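Local coordinates for protein dihydrodipicolinate synthase (Oceanobacillus iheyensis HTE831, PDB 3D0C) that probably catalyses the condensation of pyruvate with aspartate semialdehyde to 4-hydroxy-tetrahydrodipicolinate, an early step of lysine biosynthesis, at residues A[13-18]-A[45-50]; A[66-71]-A[96-101]; A[139-144]-A[165-170]; A[216-221]-A[266-271]. The protein carries 1 engineered substitution. All coordinates share one frame; numbering follows the deposited sequence.

Contact 1: A[13-18]-A[45-50]; sequences STISGI and NGIEVI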
loop_
_atom_site.group_PDB
_atom_site.type_symbol
_atom_site.label_atom_id
_atom_site.label_comp_id
_atom_site.label_asym_id
_atom_site.label_seq_id
_atom_site.Cartn_x
_atom_site.Cartn_y
_atom_site.Cartn_z
ATOM N N SER A 13 -19.432 2.448 -19.884
ATOM C CA SER A 13 -20.827 2.452 -19.450
ATOM C C SER A 13 -21.295 1.008 -19.483
ATOM O O SER A 13 -22.179 0.644 -20.263
ATOM C CB SER A 13 -21.686 3.299 -20.396
ATOM O OG SER A 13 -21.334 4.665 -20.280
ATOM N N THR A 14 -20.694 0.185 -18.634
ATOM C CA THR A 14 -21.024 -1.233 -18.572
ATOM C C THR A 14 -20.296 -1.804 -17.357
ATOM O O THR A 14 -19.856 -1.056 -16.484
ATOM C CB THR A 14 -20.526 -1.958 -19.846
ATOM O OG1 THR A 14 -20.984 -3.320 -19.858
ATOM C CG2 THR A 14 -19.009 -1.940 -19.891
ATOM N N ILE A 15 -20.173 -3.124 -17.294
ATOM C CA ILE A 15 -19.463 -3.740 -16.181
ATOM C C ILE A 15 -17.978 -3.881 -16.523
ATOM O O ILE A 15 -17.623 -4.362 -17.599
ATOM C CB ILE A 15 -20.021 -5.150 -15.861
ATOM C CG1 ILE A 15 -21.454 -5.040 -15.324
ATOM C CG2 ILE A 15 -19.098 -5.864 -14.865
ATOM C CD1 ILE A 15 -22.084 -6.378 -14.950
ATOM N N SER A 16 -17.115 -3.418 -15.622
ATOM C CA SER A 16 -15.677 -3.553 -15.808
ATOM C C SER A 16 -15.313 -4.781 -14.987
ATOM O O SER A 16 -15.275 -4.723 -13.753
ATOM C CB SER A 16 -14.925 -2.331 -15.263
ATOM O OG SER A 16 -14.929 -1.262 -16.196
ATOM N N GLY A 17 -15.060 -5.892 -15.673
ATOM C CA GLY A 17 -14.723 -7.123 -14.986
ATOM C C GLY A 17 -13.257 -7.213 -14.625
ATOM O O GLY A 17 -12.386 -7.003 -15.473
ATOM N N ILE A 18 -12.990 -7.536 -13.365
ATOM C CA ILE A 18 -11.628 -7.670 -12.863
ATOM C C ILE A 18 -11.376 -9.171 -12.703
ATOM O O ILE A 18 -11.861 -9.786 -11.760
ATOM C CB ILE A 18 -11.480 -6.991 -11.491
ATOM C CG1 ILE A 18 -12.339 -5.720 -11.434
ATOM C CG2 ILE A 18 -10.016 -6.673 -11.225
ATOM C CD1 ILE A 18 -11.981 -4.653 -12.460
ATOM N N ASN A 45 -19.423 -14.736 -21.260
ATOM C CA ASN A 45 -20.555 -14.259 -20.491
ATOM C C ASN A 45 -20.887 -12.783 -20.691
ATOM O O ASN A 45 -21.633 -12.200 -19.910
ATOM C CB ASN A 45 -20.330 -14.587 -19.017
ATOM C CG ASN A 45 -20.555 -16.058 -18.725
ATOM O OD1 ASN A 45 -21.691 -16.524 -18.722
ATOM N ND2 ASN A 45 -19.478 -16.800 -18.498
ATOM N N GLY A 46 -20.333 -12.185 -21.740
ATOM C CA GLY A 46 -20.636 -10.797 -22.047
ATOM C C GLY A 46 -19.736 -9.662 -21.586
ATOM O O GLY A 46 -19.987 -8.512 -21.953
ATOM N N ILE A 47 -18.702 -9.938 -20.802
ATOM C CA ILE A 47 -17.844 -8.842 -20.345
ATOM C C ILE A 47 -17.255 -8.057 -21.517
ATOM O O ILE A 47 -16.627 -8.636 -22.400
ATOM C CB ILE A 47 -16.690 -9.350 -19.469
ATOM C CG1 ILE A 47 -17.240 -10.049 -18.224
ATOM C CG2 ILE A 47 -15.784 -8.185 -19.104
ATOM C CD1 ILE A 47 -18.026 -9.143 -17.289
ATOM N N GLU A 48 -17.461 -6.740 -21.506
ATOM C CA GLU A 48 -16.975 -5.838 -22.558
ATOM C C GLU A 48 -15.688 -5.111 -22.176
ATOM O O GLU A 48 -14.981 -4.578 -23.037
ATOM C CB GLU A 48 -18.047 -4.789 -22.883
ATOM C CG GLU A 48 -19.339 -5.368 -23.445
ATOM C CD GLU A 48 -20.450 -4.338 -23.572
ATOM O OE1 GLU A 48 -20.147 -3.128 -23.690
ATOM O OE2 GLU A 48 -21.630 -4.744 -23.567
ATOM N N VAL A 49 -15.415 -5.070 -20.875
ATOM C CA VAL A 49 -14.229 -4.418 -20.340
ATOM C C VAL A 49 -13.596 -5.365 -19.323
ATOM O O VAL A 49 -14.235 -5.793 -18.361
ATOM C CB VAL A 49 -14.600 -3.081 -19.657
ATOM C CG1 VAL A 49 -13.355 -2.411 -19.077
ATOM C CG2 VAL A 49 -15.269 -2.170 -20.663
ATOM N N ILE A 50 -12.342 -5.721 -19.554
ATOM C CA ILE A 50 -11.659 -6.629 -18.650
ATOM C C ILE A 50 -10.459 -5.891 -18.070
ATOM O O ILE A 50 -9.805 -5.112 -18.760
ATOM C CB ILE A 50 -11.223 -7.926 -19.386
ATOM C CG1 ILE A 50 -10.629 -8.921 -18.386
ATOM C CG2 ILE A 50 -10.230 -7.595 -20.492
ATOM C CD1 ILE A 50 -10.370 -10.302 -18.960
HETATM O O HOH W 1 -18.989 -5.687 -19.563
HETATM O O HOH W 2 -22.971 -3.815 -21.411
#
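Gly17 and Val49 join the first two parallel strands of the TIM barrel, 15-17 and 49-50, the strand pair of a beta-alpha-beta unit whose connecting helix is 32-44. The evidence is one backbone hydrogen bond, Gly17 N to Val49 O, 2.8 Å long with an N-H...O angle of 150°. Just beyond it Ile50 CA comes to 3.3 Å from Gly17 O, a CA-H...O contact.

Side chains fill in on both faces. Val49 holds CG1 anti to its backbone N (chi1 179°), which lays this methyl 3.5 Å from Ser16 OG on the face that also carries Lys167, the predicted Schiff-base residue. Its other methyl, CG2, meets Thr14 CG2 at 3.8 Å. Ile47 turns a different way: its CD1 reaches Ile15 CG2 at 4.2 Å, and both isoleucines pack against helix 220-232, Ile15 on Ser223 and Ile47 on Phe224. One residue before Ile47, Gly46, with positive phi, is the C-prime residue of a Schellman motif that ends helix 32-44 and turns the chain into the strand.

Where the two strands begin, water takes over from direct bonding. One water accepts from Glu48 N, donates to Ile15 O and also bonds Thr14 OG1, thereby linking the two backbones. Val49 N, by contrast, is buried with no partner in the model. At the solvent-exposed Glu48, the carboxylate stays 3.9 Å from Thr14 OG1 at its nearest atom, CD, and a second water closes the gap, donating to Glu48 OE2 at 2.7 Å while bonding Thr14 OG1 at 2.6 Å.

Contact 2: A[66-71]-A[96-101]; sequences EAKQVA and IELGKS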
loop_
_atom_site.group_PDB
_atom_site.type_symbol
_atom_site.label_atom_id
_atom_site.label_comp_id
_atom_site.label_asym_id
_atom_site.label_seq_id
_atom_site.Cartn_x
_atom_site.Cartn_y
_atom_site.Cartn_z
ATOM N N GLU A 66 6.121 -10.874 -13.528
ATOM C CA GLU A 66 4.877 -11.626 -13.631
ATOM C C GLU A 66 3.714 -10.715 -14.006
ATOM O O GLU A 66 2.837 -11.113 -14.764
ATOM C CB GLU A 66 4.550 -12.327 -12.309
ATOM C CG GLU A 66 5.561 -13.360 -11.864
ATOM C CD GLU A 66 5.165 -13.993 -10.549
ATOM O OE1 GLU A 66 4.936 -13.241 -9.577
ATOM O OE2 GLU A 66 5.077 -15.235 -10.484
ATOM N N ALA A 67 3.696 -9.495 -13.478
ATOM C CA ALA A 67 2.607 -8.574 -13.792
ATOM C C ALA A 67 2.597 -8.231 -15.279
ATOM O O ALA A 67 1.539 -8.188 -15.911
ATOM C CB ALA A 67 2.722 -7.299 -12.946
ATOM N N LYS A 68 3.768 -7.991 -15.855
ATOM C CA LYS A 68 3.822 -7.688 -17.277
ATOM C C LYS A 68 3.324 -8.905 -18.066
ATOM O O LYS A 68 2.589 -8.759 -19.046
ATOM C CB LYS A 68 5.252 -7.350 -17.698
ATOM C CG LYS A 68 5.807 -6.096 -17.047
ATOM C CD LYS A 68 7.260 -5.903 -17.422
ATOM C CE LYS A 68 7.813 -4.620 -16.835
ATOM N NZ LYS A 68 9.274 -4.505 -17.088
ATOM N N GLN A 69 3.719 -10.101 -17.630
ATOM C CA GLN A 69 3.304 -11.329 -18.312
ATOM C C GLN A 69 1.785 -11.522 -18.289
ATOM O O GLN A 69 1.196 -11.955 -19.279
ATOM C CB GLN A 69 3.985 -12.552 -17.689
ATOM C CG GLN A 69 5.503 -12.566 -17.822
ATOM C CD GLN A 69 6.116 -13.882 -17.373
ATOM O OE1 GLN A 69 5.854 -14.363 -16.267
ATOM N NE2 GLN A 69 6.942 -14.468 -18.230
ATOM N N VAL A 70 1.157 -11.207 -17.160
ATOM C CA VAL A 70 -0.292 -11.338 -17.045
ATOM C C VAL A 70 -0.985 -10.342 -17.966
ATOM O O VAL A 70 -1.886 -10.705 -18.722
ATOM C CB VAL A 70 -0.773 -11.097 -15.590
ATOM C CG1 VAL A 70 -2.296 -11.118 -15.530
ATOM C CG2 VAL A 70 -0.195 -12.162 -14.672
ATOM N N ALA A 71 -0.563 -9.085 -17.917
ATOM C CA ALA A 71 -1.167 -8.068 -18.767
ATOM C C ALA A 71 -1.024 -8.480 -20.230
ATOM O O ALA A 71 -1.991 -8.460 -20.998
ATOM C CB ALA A 71 -0.496 -6.715 -18.531
ATOM N N ILE A 96 5.107 3.800 -15.060
ATOM C CA ILE A 96 5.310 4.058 -16.481
ATOM C C ILE A 96 5.873 2.809 -17.159
ATOM O O ILE A 96 5.457 2.447 -18.262
ATOM C CB ILE A 96 6.264 5.261 -16.683
ATOM C CG1 ILE A 96 5.570 6.539 -16.195
ATOM C CG2 ILE A 96 6.662 5.383 -18.158
ATOM C CD1 ILE A 96 6.452 7.783 -16.184
ATOM N N GLU A 97 6.805 2.145 -16.481
ATOM C CA GLU A 97 7.414 0.928 -17.007
ATOM C C GLU A 97 6.324 -0.126 -17.258
ATOM O O GLU A 97 6.276 -0.751 -18.326
ATOM C CB GLU A 97 8.445 0.387 -16.010
ATOM C CG GLU A 97 9.254 -0.790 -16.533
ATOM C CD GLU A 97 10.041 -1.493 -15.444
ATOM O OE1 GLU A 97 10.329 -0.864 -14.400
ATOM O OE2 GLU A 97 10.382 -2.676 -15.640
ATOM N N LEU A 98 5.450 -0.315 -16.271
ATOM C CA LEU A 98 4.363 -1.279 -16.400
ATOM C C LEU A 98 3.394 -0.829 -17.485
ATOM O O LEU A 98 2.897 -1.642 -18.262
ATOM C CB LEU A 98 3.611 -1.423 -15.076
ATOM C CG LEU A 98 4.293 -2.208 -13.953
ATOM C CD1 LEU A 98 3.549 -2.004 -12.652
ATOM C CD2 LEU A 98 4.325 -3.678 -14.318
ATOM N N GLY A 99 3.135 0.475 -17.538
ATOM C CA GLY A 99 2.214 0.998 -18.529
ATOM C C GLY A 99 2.700 0.808 -19.952
ATOM O O GLY A 99 1.969 0.286 -20.797
ATOM N N LYS A 100 3.931 1.225 -20.225
ATOM C CA LYS A 100 4.481 1.088 -21.568
ATOM C C LYS A 100 4.443 -0.364 -22.003
ATOM O O LYS A 100 4.124 -0.665 -23.153
ATOM C CB LYS A 100 5.918 1.605 -21.620
ATOM C CG LYS A 100 6.042 3.123 -21.653
ATOM C CD LYS A 100 7.511 3.526 -21.640
ATOM C CE LYS A 100 7.705 5.029 -21.765
ATOM N NZ LYS A 100 7.396 5.530 -23.133
ATOM N N SER A 101 4.755 -1.266 -21.077
ATOM C CA SER A 101 4.756 -2.690 -21.388
ATOM C C SER A 101 3.383 -3.221 -21.800
ATOM O O SER A 101 3.260 -3.921 -22.812
ATOM C CB SER A 101 5.279 -3.496 -20.199
ATOM O OG SER A 101 5.136 -4.887 -20.436
HETATM O O HOH W 3 2.705 -5.768 -19.927
#
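Lys68 of helix 64-78 reaches over to Ser101, Leu98 and Glu97 of helix 92-104, and its chain can be traced atom by atom. CB lies beside Ser101 OG. CG, anti to the carbonyl carbon (chi1 -64°), lies 3.7 Å from Ser101 OG and 3.9 Å from Leu98 CD2, the side chains of Lys68 and Leu98 crossing at about a right angle. CD continues past Ser101, near both OG and CB. Beyond CG the chain is fully extended, which carries CE to the neighbourhood of Glu97 OE2, and NZ completes a salt bridge with that oxygen at 2.6 Å. The ammonium meets OE2 on its anti side, 20° out of the carboxylate plane.

These are neighbouring outer helices of the TIM barrel, following the strands 49-50 and 83-88. The short segments run in the same general direction, crossing at a signed angle of -28°, and their axes come within 9.9 Å. On the buried side of Lys68, Ala67 CB meets Leu98 CD2 at 4.2 Å, which puts the leucine methyl against two successive residues of helix 64-78.

A water adds a polar link: it donates to Lys68 O at 3.1 Å and bonds Ser101 OG at 2.6 Å. Lys68 O is also hydrogen-bonded to Thr72 OG1, one turn further along its own helix.

Contact 3: A[139-144]-A[165-170]; sequences PSIIYF and GIKYAI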
loop_
_atom_site.group_PDB
_atom_site.type_symbol
_atom_site.label_atom_id
_atom_site.label_comp_id
_atom_site.label_asym_id
_atom_site.label_seq_id
_atom_site.Cartn_x
_atom_site.Cartn_y
_atom_site.Cartn_z
ATOM N N PRO A 139 -4.932 6.096 -22.990
ATOM C CA PRO A 139 -5.663 6.743 -21.900
ATOM C C PRO A 139 -5.513 6.018 -20.577
ATOM O O PRO A 139 -5.110 4.850 -20.526
ATOM C CB PRO A 139 -7.105 6.720 -22.392
ATOM C CG PRO A 139 -7.154 5.459 -23.152
ATOM C CD PRO A 139 -5.874 5.526 -23.964
ATOM N N SER A 140 -5.864 6.733 -19.517
ATOM C CA SER A 140 -5.785 6.218 -18.171
ATOM C C SER A 140 -7.082 6.395 -17.416
ATOM O O SER A 140 -7.890 7.275 -17.678
ATOM C CB SER A 140 -4.724 6.968 -17.355
ATOM O OG SER A 140 -3.424 6.763 -17.859
ATOM N N ILE A 141 -7.251 5.524 -16.444
ATOM C CA ILE A 141 -8.362 5.605 -15.518
ATOM C C ILE A 141 -7.687 5.606 -14.140
ATOM O O ILE A 141 -6.616 4.990 -13.980
ATOM C CB ILE A 141 -9.287 4.396 -15.623
ATOM C CG1 ILE A 141 -10.052 4.436 -16.949
ATOM C CG2 ILE A 141 -10.278 4.390 -14.460
ATOM C CD1 ILE A 141 -10.817 3.164 -17.224
ATOM N N ILE A 142 -8.287 6.332 -13.184
ATOM C CA ILE A 142 -7.766 6.402 -11.816
ATOM C C ILE A 142 -8.680 5.717 -10.801
ATOM O O ILE A 142 -9.886 5.974 -10.757
ATOM C CB ILE A 142 -7.550 7.856 -11.349
ATOM C CG1 ILE A 142 -6.450 8.483 -12.201
ATOM C CG2 ILE A 142 -7.169 7.929 -9.851
ATOM C CD1 ILE A 142 -6.263 9.983 -12.124
ATOM N N TYR A 143 -8.087 4.804 -10.027
ATOM C CA TYR A 143 -8.781 4.102 -8.958
ATOM C C TYR A 143 -8.592 5.016 -7.748
ATOM O O TYR A 143 -7.517 5.065 -7.144
ATOM C CB TYR A 143 -8.144 2.738 -8.716
ATOM C CG TYR A 143 -8.850 1.927 -7.650
ATOM C CD1 TYR A 143 -10.219 1.651 -7.731
ATOM C CD2 TYR A 143 -8.140 1.396 -6.580
ATOM C CE1 TYR A 143 -10.861 0.849 -6.759
ATOM C CE2 TYR A 143 -8.761 0.603 -5.617
ATOM C CZ TYR A 143 -10.111 0.329 -5.707
ATOM O OH TYR A 143 -10.672 -0.479 -4.742
ATOM N N PHE A 144 -9.654 5.745 -7.429
ATOM C CA PHE A 144 -9.677 6.721 -6.339
ATOM C C PHE A 144 -10.391 6.179 -5.096
ATOM O O PHE A 144 -11.623 6.110 -5.055
ATOM C CB PHE A 144 -10.399 7.978 -6.839
ATOM C CG PHE A 144 -10.049 9.227 -6.091
ATOM C CD1 PHE A 144 -8.872 9.909 -6.369
ATOM C CD2 PHE A 144 -10.906 9.734 -5.117
ATOM C CE1 PHE A 144 -8.548 11.082 -5.688
ATOM C CE2 PHE A 144 -10.595 10.903 -4.428
ATOM C CZ PHE A 144 -9.410 11.580 -4.716
ATOM N N GLY A 165 -11.527 8.184 -17.327
ATOM C CA GLY A 165 -12.406 7.599 -16.335
ATOM C C GLY A 165 -11.876 7.608 -14.915
ATOM O O GLY A 165 -10.670 7.717 -14.687
ATOM N N ILE A 166 -12.795 7.515 -13.962
ATOM C CA ILE A 166 -12.452 7.453 -12.547
ATOM C C ILE A 166 -13.234 6.304 -11.932
ATOM O O ILE A 166 -14.465 6.284 -11.997
ATOM C CB ILE A 166 -12.866 8.721 -11.757
ATOM C CG1 ILE A 166 -12.221 9.975 -12.350
ATOM C CG2 ILE A 166 -12.429 8.572 -10.300
ATOM C CD1 ILE A 166 -10.710 10.013 -12.209
ATOM N N LYS A 167 -12.522 5.330 -11.370
ATOM C CA LYS A 167 -13.187 4.239 -10.672
ATOM C C LYS A 167 -13.252 4.784 -9.249
ATOM O O LYS A 167 -12.317 4.616 -8.464
ATOM C CB LYS A 167 -12.363 2.945 -10.722
ATOM C CG LYS A 167 -12.547 2.162 -12.000
ATOM C CD LYS A 167 -11.760 0.863 -11.956
ATOM C CE LYS A 167 -12.082 -0.007 -13.150
ATOM N NZ LYS A 167 -11.711 0.665 -14.428
ATOM N N TYR A 168 -14.349 5.471 -8.943
ATOM C CA TYR A 168 -14.533 6.090 -7.633
ATOM C C TYR A 168 -14.846 5.021 -6.598
ATOM O O TYR A 168 -15.883 4.360 -6.670
ATOM C CB TYR A 168 -15.670 7.117 -7.680
ATOM C CG TYR A 168 -15.572 8.171 -6.593
ATOM C CD1 TYR A 168 -14.714 9.264 -6.736
ATOM C CD2 TYR A 168 -16.305 8.060 -5.411
ATOM C CE1 TYR A 168 -14.585 10.217 -5.729
ATOM C CE2 TYR A 168 -16.180 9.010 -4.392
ATOM C CZ TYR A 168 -15.317 10.084 -4.560
ATOM O OH TYR A 168 -15.177 11.023 -3.562
ATOM N N ALA A 169 -13.956 4.862 -5.626
ATOM C CA ALA A 169 -14.134 3.835 -4.610
ATOM C C ALA A 169 -14.268 4.323 -3.176
ATOM O O ALA A 169 -13.919 3.601 -2.248
ATOM C CB ALA A 169 -12.992 2.809 -4.710
ATOM N N ILE A 170 -14.758 5.545 -2.990
ATOM C CA ILE A 170 -14.980 6.073 -1.646
ATOM C C ILE A 170 -16.501 5.977 -1.448
ATOM O O ILE A 170 -17.254 6.655 -2.145
ATOM C CB ILE A 170 -14.521 7.546 -1.543
ATOM C CG1 ILE A 170 -13.001 7.626 -1.755
ATOM C CG2 ILE A 170 -14.910 8.125 -0.183
ATOM C CD1 ILE A 170 -12.440 9.048 -1.806
#
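Tyr143 and Lys167, predicted respectively as proton donor/acceptor and Schiff-base residue of the active site, are paired as neighbours on the parallel strands 140-144 and 163-168. Four backbone bonds set this register: Ile142 N to Gly165 O, Lys167 N to Ile142 O, Phe144 N to Lys167 O and, past the strand end, Ala169 N to Phe144 O at 2.7 Å.

On the face of the two predicted catalytic residues, Lys167 CB lies at the edge of the Tyr143 ring, in its plane, 3.9 Å from CD1. Tyr143 CE1 meets Ala169 CB at 3.5 Å, while its hydroxyl bonds Lys145 NZ. The Lys167 chain is extended until chi4, where it bends (62°) and brings NZ 3.9 Å from Ile141 CD1.

The strands belong to a beta-alpha-beta unit of the TIM barrel, and their other face looks to its helix 152-157. There Ile142 CB packs on Ile166 CD1. The Phe144 and Tyr168 side chains point the same way, their planes at 23° but slid apart so that the rings barely overlap, with centroids 5.9 Å apart. Ile170 CD1 lies against Phe144, and Tyr168 OH bonds Asp151.

Contact 4: A[216-221]-A[266-271]; sequences VNVFPQ and EAMEQL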
loop_
_atom_site.group_PDB
_atom_site.type_symbol
_atom_site.label_atom_id
_atom_site.label_comp_id
_atom_site.label_asym_id
_atom_site.label_seq_id
_atom_site.Cartn_x
_atom_site.Cartn_y
_atom_site.Cartn_z
ATOM N N VAL A 216 -18.511 -11.353 -11.370
ATOM C CA VAL A 216 -18.606 -11.829 -12.742
ATOM C C VAL A 216 -17.715 -13.044 -13.029
ATOM O O VAL A 216 -17.902 -13.713 -14.045
ATOM C CB VAL A 216 -18.274 -10.708 -13.753
ATOM C CG1 VAL A 216 -19.425 -9.707 -13.819
ATOM C CG2 VAL A 216 -16.983 -10.009 -13.358
ATOM N N ASN A 217 -16.757 -13.332 -12.146
ATOM C CA ASN A 217 -15.863 -14.487 -12.329
ATOM C C ASN A 217 -16.559 -15.773 -11.896
ATOM O O ASN A 217 -16.054 -16.875 -12.138
ATOM C CB ASN A 217 -14.581 -14.344 -11.488
ATOM C CG ASN A 217 -13.670 -13.232 -11.974
ATOM O OD1 ASN A 217 -13.087 -13.316 -13.058
ATOM N ND2 ASN A 217 -13.541 -12.181 -11.168
ATOM N N VAL A 218 -17.718 -15.631 -11.259
ATOM C CA VAL A 218 -18.448 -16.785 -10.749
ATOM C C VAL A 218 -19.899 -16.852 -11.216
ATOM O O VAL A 218 -20.354 -17.889 -11.705
ATOM C CB VAL A 218 -18.439 -16.772 -9.217
ATOM C CG1 VAL A 218 -18.865 -18.125 -8.676
ATOM C CG2 VAL A 218 -17.063 -16.388 -8.718
ATOM N N PHE A 219 -20.623 -15.749 -11.048
ATOM C CA PHE A 219 -22.028 -15.669 -11.445
ATOM C C PHE A 219 -22.261 -14.406 -12.265
ATOM O O PHE A 219 -23.002 -13.516 -11.854
ATOM C CB PHE A 219 -22.930 -15.638 -10.202
ATOM C CG PHE A 219 -23.064 -16.963 -9.514
ATOM C CD1 PHE A 219 -23.833 -17.980 -10.075
ATOM C CD2 PHE A 219 -22.423 -17.199 -8.306
ATOM C CE1 PHE A 219 -23.957 -19.214 -9.438
ATOM C CE2 PHE A 219 -22.540 -18.428 -7.662
ATOM C CZ PHE A 219 -23.309 -19.438 -8.229
ATOM N N PRO A 220 -21.637 -14.315 -13.448
ATOM C CA PRO A 220 -21.804 -13.130 -14.297
ATOM C C PRO A 220 -23.255 -12.770 -14.630
ATOM O O PRO A 220 -23.579 -11.591 -14.805
ATOM C CB PRO A 220 -21.003 -13.490 -15.544
ATOM C CG PRO A 220 -21.179 -14.974 -15.629
ATOM C CD PRO A 220 -20.956 -15.393 -14.187
ATOM N N GLN A 221 -24.121 -13.779 -14.727
ATOM C CA GLN A 221 -25.529 -13.537 -15.056
ATOM C C GLN A 221 -26.222 -12.660 -14.005
ATOM O O GLN A 221 -27.115 -11.884 -14.339
ATOM C CB GLN A 221 -26.290 -14.866 -15.227
ATOM C CG GLN A 221 -25.660 -15.825 -16.260
ATOM C CD GLN A 221 -26.571 -16.996 -16.657
ATOM O OE1 GLN A 221 -27.152 -17.674 -15.803
ATOM N NE2 GLN A 221 -26.679 -17.243 -17.963
ATOM N N GLU A 266 -12.538 -19.723 -3.855
ATOM C CA GLU A 266 -13.141 -20.896 -3.250
ATOM C C GLU A 266 -14.517 -21.123 -3.859
ATOM O O GLU A 266 -14.942 -22.263 -4.039
ATOM C CB GLU A 266 -13.218 -20.746 -1.729
ATOM C CG GLU A 266 -11.865 -20.929 -1.067
ATOM C CD GLU A 266 -11.960 -21.425 0.361
ATOM O OE1 GLU A 266 -12.924 -22.156 0.680
ATOM O OE2 GLU A 266 -11.056 -21.104 1.161
ATOM N N ALA A 267 -15.204 -20.037 -4.204
ATOM C CA ALA A 267 -16.527 -20.138 -4.815
ATOM C C ALA A 267 -16.410 -20.785 -6.189
ATOM O O ALA A 267 -17.193 -21.671 -6.538
ATOM C CB ALA A 267 -17.165 -18.747 -4.948
HETATM N N MSE A 268 -15.431 -20.334 -6.969
HETATM C CA MSE A 268 -15.208 -20.880 -8.301
HETATM C C MSE A 268 -14.916 -22.376 -8.211
HETATM O O MSE A 268 -15.509 -23.173 -8.939
HETATM C CB MSE A 268 -14.041 -20.158 -8.988
HETATM C CG MSE A 268 -14.351 -18.715 -9.376
HETATM SE SE MSE A 268 -12.839 -17.775 -10.156
HETATM C CE MSE A 268 -12.841 -18.617 -11.896
ATOM N N GLU A 269 -14.009 -22.753 -7.313
ATOM C CA GLU A 269 -13.660 -24.160 -7.137
ATOM C C GLU A 269 -14.896 -24.983 -6.799
ATOM O O GLU A 269 -15.105 -26.047 -7.374
ATOM C CB GLU A 269 -12.615 -24.328 -6.034
ATOM C CG GLU A 269 -11.203 -23.923 -6.432
ATOM C CD GLU A 269 -10.646 -24.767 -7.568
ATOM O OE1 GLU A 269 -10.799 -26.005 -7.522
ATOM O OE2 GLU A 269 -10.043 -24.199 -8.504
ATOM N N GLN A 270 -15.707 -24.493 -5.865
ATOM C CA GLN A 270 -16.926 -25.192 -5.472
ATOM C C GLN A 270 -17.851 -25.378 -6.672
ATOM O O GLN A 270 -18.682 -26.287 -6.687
ATOM C CB GLN A 270 -17.657 -24.423 -4.367
ATOM C CG GLN A 270 -17.063 -24.607 -2.980
ATOM C CD GLN A 270 -17.892 -23.935 -1.900
ATOM O OE1 GLN A 270 -19.112 -24.092 -1.852
ATOM N NE2 GLN A 270 -17.231 -23.187 -1.021
ATOM N N LEU A 271 -17.703 -24.513 -7.671
ATOM C CA LEU A 271 -18.516 -24.595 -8.880
ATOM C C LEU A 271 -17.774 -25.360 -9.971
ATOM O O LEU A 271 -18.237 -25.444 -11.106
ATOM C CB LEU A 271 -18.880 -23.197 -9.390
ATOM C CG LEU A 271 -19.848 -22.350 -8.553
ATOM C CD1 LEU A 271 -20.241 -21.113 -9.356
ATOM C CD2 LEU A 271 -21.092 -23.151 -8.196
#
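Val218 packs against Ala267, Met268 and Leu271 in a largely buried apolar contact, with Leu271 at its exposed edge, between the 3-10 segment and loop ahead of helix 220-232 and the C-terminal end of helix 260-270. The two valine methyls divide the work. CG1, anti to the backbone N (chi1 -165°), meets Leu271 CD1 at 3.4 Å, tighter than usual van der Waals contact, and lies 4.1 Å from Ala267 CB. CG2 sits on Met268 CG at 3.6 Å.

Leu271 CD1 is shared, because Phe219 CZ also approaches it, at 3.7 Å. The methyl touches both valine and phenylalanine, from directions roughly at right angles. Phe219 occupies the N-cap position of helix 220-232, and its ring also meets that of Trp300 in helix 287-303.

Residues 216-219 follow the last barrel strand, 210-213, so the contact joins the end of the TIM barrel to helix 260-270, part of the C-terminal helical region known in the DapA family. Met268, present as selenomethionine, bends at chi3 (74°), which sets its tip against Asn217: CE is 3.7 Å from Asn217 O, and SE is 4.1 Å from Asn217 CB. The amide of Asn217 points elsewhere, its ND2 bonding Gly214 O and Ile18 O, and the side chain lies about 4 Å from that of Thr56, a predicted pyruvate-binding residue.

Overall arrangement
The chain closes four loops in series, none nested and none crossing. Contact 1 closes the first, joining the opening strand of the barrel to the second. Contact 2 follows on the outer layer, its centre about 21 Å from that of contact 1, and pairs two neighbouring helices. Contact 3 returns to the sheet and pairs the fifth and sixth strands; it meets contact 1 where Ser16 OG approaches Lys167 NZ at 4.1 Å. Contact 4 closes the longest loop, almost wholly helical, and lies across the chain's centre from contact 3. It also touches contact 1, through packing of Ile47 CD1 on Val216 CG1 at 3.8 Å, so that barrel start, barrel end and C-terminal helices adjoin.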